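Local coordinates for UDP-glucose:anthocyanidin 3-O-glucosyltransferase (Clitoria ternatea, PDB 4REL), which is a glycosyltransferase-family protein of the GT-B clan, built of two domains that each carry a parallel beta sheet, at residues A[79-83]-A[189-193]; A[114-118]-A[195-199]. All coordinates share one frame; numbering follows the deposited sequence.

Contact 1. Residues A[79-83]-A[189-193]. With KMP (3,5,7-trihydroxy-2-(4-hydroxyphenyl)-4H-chromen-4-one), chain B.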
loop_
_atom_site.group_PDB
_atom_site.type_symbol
_atom_site.label_atom_id
_atom_site.label_comp_id
_atom_site.label_asym_id
_atom_site.label_seq_id
_atom_site.Cartn_x
_atom_site.Cartn_y
_atom_site.Cartn_z
ATOM N N ILE A 79 -0.188 -9.088 13.655
ATOM C CA ILE A 79 1.268 -9.077 13.692
ATOM C C ILE A 79 1.867 -10.476 13.821
ATOM O O ILE A 79 2.984 -10.724 13.357
ATOM C CB ILE A 79 1.800 -8.174 14.817
ATOM C CG1 ILE A 79 1.188 -6.775 14.699
ATOM C CG2 ILE A 79 3.313 -8.041 14.743
ATOM C CD1 ILE A 79 1.453 -6.122 13.352
ATOM N N GLU A 80 1.133 -11.391 14.449
ATOM C CA GLU A 80 1.696 -12.715 14.739
ATOM C C GLU A 80 2.252 -13.440 13.516
ATOM O O GLU A 80 3.397 -13.904 13.536
ATOM C CB GLU A 80 0.699 -13.627 15.453
ATOM C CG GLU A 80 1.301 -15.009 15.686
ATOM C CD GLU A 80 0.547 -15.843 16.693
ATOM O OE1 GLU A 80 -0.395 -15.323 17.323
ATOM O OE2 GLU A 80 0.902 -17.031 16.843
ATOM N N LYS A 81 1.462 -13.540 12.450
ATOM C CA LYS A 81 1.939 -14.257 11.269
ATOM C C LYS A 81 3.130 -13.567 10.623
ATOM O O LYS A 81 3.985 -14.234 10.020
ATOM C CB LYS A 81 0.815 -14.471 10.251
ATOM C CG LYS A 81 -0.178 -15.554 10.678
ATOM C CD LYS A 81 -1.353 -15.630 9.720
ATOM C CE LYS A 81 -2.196 -16.864 9.993
ATOM N NZ LYS A 81 -3.450 -16.846 9.194
ATOM N N LEU A 82 3.192 -12.243 10.746
ATOM C CA LEU A 82 4.343 -11.487 10.242
ATOM C C LEU A 82 5.600 -11.872 11.019
ATOM O O LEU A 82 6.643 -12.150 10.426
ATOM C CB LEU A 82 4.135 -9.969 10.342
ATOM C CG LEU A 82 2.816 -9.310 9.940
ATOM C CD1 LEU A 82 2.965 -7.793 9.935
ATOM C CD2 LEU A 82 2.317 -9.786 8.609
ATOM N N ASP A 83 5.510 -11.861 12.347
ATOM C CA ASP A 83 6.639 -12.284 13.180
ATOM C C ASP A 83 7.094 -13.702 12.836
ATOM O O ASP A 83 8.293 -13.973 12.722
ATOM C CB ASP A 83 6.249 -12.261 14.662
ATOM C CG ASP A 83 6.061 -10.852 15.219
ATOM O OD1 ASP A 83 6.606 -9.886 14.651
ATOM O OD2 ASP A 83 5.382 -10.721 16.259
ATOM N N GLU A 189 7.654 -4.269 21.908
ATOM C CA GLU A 189 8.376 -4.460 20.638
ATOM C C GLU A 189 8.129 -5.848 20.087
ATOM O O GLU A 189 8.002 -6.815 20.836
ATOM C CB GLU A 189 9.881 -4.276 20.803
ATOM C CG GLU A 189 10.300 -2.913 21.293
ATOM C CD GLU A 189 11.803 -2.733 21.273
ATOM O OE1 GLU A 189 12.381 -2.423 22.340
ATOM O OE2 GLU A 189 12.402 -2.897 20.188
ATOM N N THR A 190 8.067 -5.954 18.769
ATOM C CA THR A 190 7.856 -7.250 18.145
ATOM C C THR A 190 8.971 -7.472 17.141
ATOM O O THR A 190 9.684 -6.529 16.792
ATOM C CB THR A 190 6.499 -7.312 17.427
ATOM O OG1 THR A 190 6.461 -6.311 16.399
ATOM C CG2 THR A 190 5.347 -7.080 18.420
ATOM N N LEU A 191 9.135 -8.706 16.674
ATOM C CA LEU A 191 10.151 -8.956 15.661
ATOM C C LEU A 191 9.860 -8.087 14.444
ATOM O O LEU A 191 10.776 -7.572 13.800
ATOM C CB LEU A 191 10.198 -10.442 15.270
ATOM C CG LEU A 191 11.123 -10.784 14.104
ATOM C CD1 LEU A 191 12.548 -10.369 14.403
ATOM C CD2 LEU A 191 11.057 -12.285 13.816
ATOM N N PHE A 192 8.577 -7.893 14.155
ATOM C CA PHE A 192 8.171 -7.046 13.036
ATOM C C PHE A 192 8.582 -5.593 13.268
ATOM O O PHE A 192 9.147 -4.956 12.382
ATOM C CB PHE A 192 6.663 -7.159 12.806
ATOM C CG PHE A 192 6.135 -6.251 11.733
ATOM C CD1 PHE A 192 6.495 -6.433 10.408
ATOM C CD2 PHE A 192 5.252 -5.231 12.050
ATOM C CE1 PHE A 192 5.997 -5.604 9.414
ATOM C CE2 PHE A 192 4.752 -4.396 11.060
ATOM C CZ PHE A 192 5.124 -4.587 9.742
ATOM N N SER A 193 8.313 -5.059 14.456
ATOM C CA SER A 193 8.682 -3.666 14.708
ATOM C C SER A 193 10.191 -3.474 14.681
ATOM O O SER A 193 10.678 -2.457 14.185
ATOM C CB SER A 193 8.085 -3.122 16.017
ATOM O OG SER A 193 8.747 -3.651 17.150
HETATM C C1 KMP B . 4.447 0.831 9.311
HETATM C C2 KMP B . 4.137 0.501 8.002
HETATM C C3 KMP B . 3.418 -0.764 7.738
HETATM C C4 KMP B . 3.047 -1.634 8.871
HETATM C C5 KMP B . 3.405 -1.219 10.148
HETATM C C6 KMP B . 4.086 -0.016 10.357
HETATM C C9 KMP B . 3.059 -1.167 6.358
HETATM C C10 KMP B . 2.341 -2.450 6.184
HETATM C C11 KMP B . 2.016 -3.264 7.401
HETATM C C14 KMP B . 1.290 -4.570 7.318
HETATM C C15 KMP B . 1.110 -5.245 6.112
HETATM C C16 KMP B . 0.430 -6.452 6.074
HETATM C C17 KMP B . -0.081 -6.995 7.243
HETATM C C18 KMP B . 0.096 -6.332 8.450
HETATM C C19 KMP B . 0.782 -5.125 8.485
HETATM O O12 KMP B . 2.376 -2.816 8.658
HETATM O O13 KMP B . 3.360 -0.440 5.382
HETATM O O24 KMP B . -0.752 -8.180 7.199
HETATM O O27 KMP B . 1.997 -2.829 4.922
HETATM O O29 KMP B . 4.411 0.339 11.630
HETATM O O30 KMP B . 4.481 1.314 6.966
#
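Leu82 lays its CD1 methyl over the centre of the Phe192 ring, a CH-pi contact in which CD1 sits 3.7 Å from the ring centroid and 6° off its normal. This contact joins the first turn of helix 80-86 to the capping-box start of helix 191-197, at the wall of the pocket of the bound KMP in this GT-B fold. The packing is close here, between two buried residues. CD1 of Leu82 also reaches the hydroxyphenyl ring of KMP, 3.5 Å from C18. Phe192, with CG anti to its backbone N (chi1 176°), extends its ring to the ligand, and its CZ stands 3.4 Å from KMP O12 near the ring plane. Ile79 adds its CG2 methyl against CB of Phe192.

Away from the ligand the contact turns polar, and its residues are partly exposed. The Asp83 side chain crosses that of Phe192 at about a right angle, and its OD1 accepts from Phe192 N at 2.8 Å with a bent N-H...O angle of 140°. One of the first amides of helix 191-197 thus has a side-chain acceptor from a different helix. Leu191 lies at this margin, continuing onto Leu86, and its CD2 comes 3.4 Å from Asp83 O. The capping box itself is reciprocal: Ser193 N donates to Thr190 OG1 at 3.0 Å, and Thr190 N donates to Ser193 OG at 2.9 Å.

Contact 2. Residues A[114-118]-A[195-199]. With KMP (3,5,7-trihydroxy-2-(4-hydroxyphenyl)-4H-chromen-4-one), chain B.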
loop_
_atom_site.group_PDB
_atom_site.type_symbol
_atom_site.label_atom_id
_atom_site.label_comp_id
_atom_site.label_asym_id
_atom_site.label_seq_id
_atom_site.Cartn_x
_atom_site.Cartn_y
_atom_site.Cartn_z
ATOM N N ASP A 114 10.821 -7.141 -1.171
ATOM C CA ASP A 114 10.071 -6.179 -0.378
ATOM C C ASP A 114 11.006 -5.740 0.745
ATOM O O ASP A 114 11.679 -6.570 1.338
ATOM C CB ASP A 114 8.820 -6.854 0.193
ATOM C CG ASP A 114 7.902 -5.876 0.905
ATOM O OD1 ASP A 114 6.786 -5.617 0.396
ATOM O OD2 ASP A 114 8.295 -5.356 1.969
ATOM N N ALA A 115 11.087 -4.436 1.005
ATOM C CA ALA A 115 12.017 -3.906 2.006
ATOM C C ALA A 115 11.870 -4.541 3.388
ATOM O O ALA A 115 12.829 -4.571 4.159
ATOM C CB ALA A 115 11.874 -2.372 2.114
ATOM N N PHE A 116 10.670 -5.007 3.724
ATOM C CA PHE A 116 10.448 -5.584 5.055
ATOM C C PHE A 116 11.155 -6.929 5.229
ATOM O O PHE A 116 11.382 -7.367 6.360
ATOM C CB PHE A 116 8.957 -5.769 5.363
ATOM C CG PHE A 116 8.205 -4.485 5.605
ATOM C CD1 PHE A 116 8.868 -3.261 5.655
ATOM C CD2 PHE A 116 6.825 -4.507 5.776
ATOM C CE1 PHE A 116 8.168 -2.075 5.875
ATOM C CE2 PHE A 116 6.113 -3.318 6.001
ATOM C CZ PHE A 116 6.791 -2.106 6.043
ATOM N N VAL A 117 11.467 -7.603 4.123
ATOM C CA VAL A 117 12.162 -8.888 4.217
ATOM C C VAL A 117 13.657 -8.611 4.300
ATOM O O VAL A 117 14.424 -8.874 3.373
ATOM C CB VAL A 117 11.821 -9.824 3.040
ATOM C CG1 VAL A 117 12.398 -11.228 3.285
ATOM C CG2 VAL A 117 10.310 -9.914 2.881
ATOM N N THR A 118 14.076 -8.059 5.429
ATOM C CA THR A 118 15.453 -7.593 5.545
ATOM C C THR A 118 16.461 -8.737 5.539
ATOM O O THR A 118 17.621 -8.533 5.187
ATOM C CB THR A 118 15.655 -6.732 6.794
ATOM O OG1 THR A 118 15.368 -7.525 7.951
ATOM C CG2 THR A 118 14.713 -5.516 6.759
ATOM N N THR A 195 12.323 -5.199 12.944
ATOM C CA THR A 195 12.696 -5.280 11.538
ATOM C C THR A 195 12.474 -3.931 10.835
ATOM O O THR A 195 13.361 -3.429 10.134
ATOM C CB THR A 195 11.903 -6.402 10.840
ATOM O OG1 THR A 195 12.237 -7.662 11.443
ATOM C CG2 THR A 195 12.231 -6.458 9.375
ATOM N N LEU A 196 11.301 -3.333 11.028
ATOM C CA LEU A 196 11.045 -2.017 10.449
ATOM C C LEU A 196 12.042 -0.989 10.977
ATOM O O LEU A 196 12.584 -0.189 10.214
ATOM C CB LEU A 196 9.594 -1.568 10.683
ATOM C CG LEU A 196 8.643 -1.910 9.524
ATOM C CD1 LEU A 196 8.689 -3.392 9.154
ATOM C CD2 LEU A 196 7.220 -1.503 9.846
ATOM N N ASN A 197 12.333 -1.033 12.273
ATOM C CA ASN A 197 13.249 -0.056 12.843
ATOM C C ASN A 197 14.689 -0.192 12.365
ATOM O O ASN A 197 15.496 0.697 12.589
ATOM C CB ASN A 197 13.207 -0.109 14.364
ATOM C CG ASN A 197 11.915 0.434 14.915
ATOM O OD1 ASN A 197 11.489 0.070 16.012
ATOM N ND2 ASN A 197 11.267 1.300 14.142
ATOM N N SER A 198 15.010 -1.302 11.709
ATOM C CA SER A 198 16.352 -1.502 11.168
ATOM C C SER A 198 16.483 -0.939 9.756
ATOM O O SER A 198 17.567 -0.976 9.171
ATOM C CB SER A 198 16.720 -2.990 11.140
ATOM O OG SER A 198 16.064 -3.677 10.080
ATOM N N LEU A 199 15.390 -0.422 9.201
ATOM C CA LEU A 199 15.408 -0.001 7.792
ATOM C C LEU A 199 16.394 1.138 7.491
ATOM O O LEU A 199 16.918 1.229 6.384
ATOM C CB LEU A 199 14.004 0.369 7.321
ATOM C CG LEU A 199 13.067 -0.807 7.048
ATOM C CD1 LEU A 199 11.648 -0.278 6.895
ATOM C CD2 LEU A 199 13.508 -1.581 5.791
HETATM C C1 KMP B . 4.447 0.831 9.311
HETATM C C2 KMP B . 4.137 0.501 8.002
HETATM C C3 KMP B . 3.418 -0.764 7.738
HETATM C C4 KMP B . 3.047 -1.634 8.871
HETATM C C5 KMP B . 3.405 -1.219 10.148
HETATM C C6 KMP B . 4.086 -0.016 10.357
HETATM C C9 KMP B . 3.059 -1.167 6.358
HETATM C C10 KMP B . 2.341 -2.450 6.184
HETATM C C11 KMP B . 2.016 -3.264 7.401
HETATM C C14 KMP B . 1.290 -4.570 7.318
HETATM C C15 KMP B . 1.110 -5.245 6.112
HETATM C C16 KMP B . 0.430 -6.452 6.074
HETATM C C17 KMP B . -0.081 -6.995 7.243
HETATM C C18 KMP B . 0.096 -6.332 8.450
HETATM C C19 KMP B . 0.782 -5.125 8.485
HETATM O O12 KMP B . 2.376 -2.816 8.658
HETATM O O13 KMP B . 3.360 -0.440 5.382
HETATM O O24 KMP B . -0.752 -8.180 7.199
HETATM O O27 KMP B . 1.997 -2.829 4.922
HETATM O O29 KMP B . 4.411 0.339 11.630
HETATM O O30 KMP B . 4.481 1.314 6.966
HETATM O O HOH W 1 16.429 -6.237 10.110
#
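Leu196 presses its CD1 methyl onto the face of Phe116, bringing the end of helix 191-197 against the turn that follows strand 110-114 in the seven-stranded parallel sheet of a GT-B domain. The turn is a type I beta turn from Asp114 to Val117, reinforced by an Asx turn in which Phe116 N donates to Asp114 OD2. From it the Phe116 ring projects into the corner formed by Leu196 and Leu199. CD1 of Leu196 lies 3.5 Å from the ring centroid and 13° off the normal, so the methyl is centred on the aromatic face. The chi1 of Leu196, -94°, departs from the usual staggered values, and the forked side chain divides its work: CD1 takes the ring, while CD2 approaches KMP C6 at 3.5 Å. Phe116 in turn offers the ligand its edge, with CE2 3.8 Å from KMP C9. CD1 of Leu199, which opens helix 199-202, fits against another part of that edge, near CE1, and Phe12 makes an edge-to-face contact with the same ring.

The other methyl of Leu199, CD2, settles beside Ala115, 3.5 Å from its carbonyl O and against its CB; both residues also touch Trp135 of strand 131-135. Within helix 191-197, the CG2 methyl of Thr195 is a second projection, resting against both Phe116 O and the Thr118 side chain. Chi1 of -62° sets Thr195 OG1 beside the backbone N, where it bonds Leu191 O within the helix, and turns CG2 to the other segment.

No direct hydrogen bond joins the two segments. At the partly exposed margin a water bridges them, 2.7 Å from Thr118 OG1 and donating to Ser198 OG. That hydroxyl in turn donates to Thr195 O, with Ser198 OG and Thr195 O 2.7 Å apart.

Both contacts draw on helix 191-197, contact 1 at its capped start and contact 2 at its end and the start of helix 199-202, and their centres lie 11 Å apart. Contact 1 is only partly buried and pairs the helix with another helix, while contact 2 is buried and sets it against a turn after strand 110-114 of the seven-stranded sheet. The chemistry follows: a side-chain-to-backbone hydrogen bond spans contact 1, whereas contact 2 relies on apolar packing and a bridging water at its margin. Each presents a leucine methyl to a phenylalanine face, and both reach KMP. The two rings meet where Phe192 CE1 lies 3.9 Å from Phe116 CD2, joining the contacts into one pocket wall.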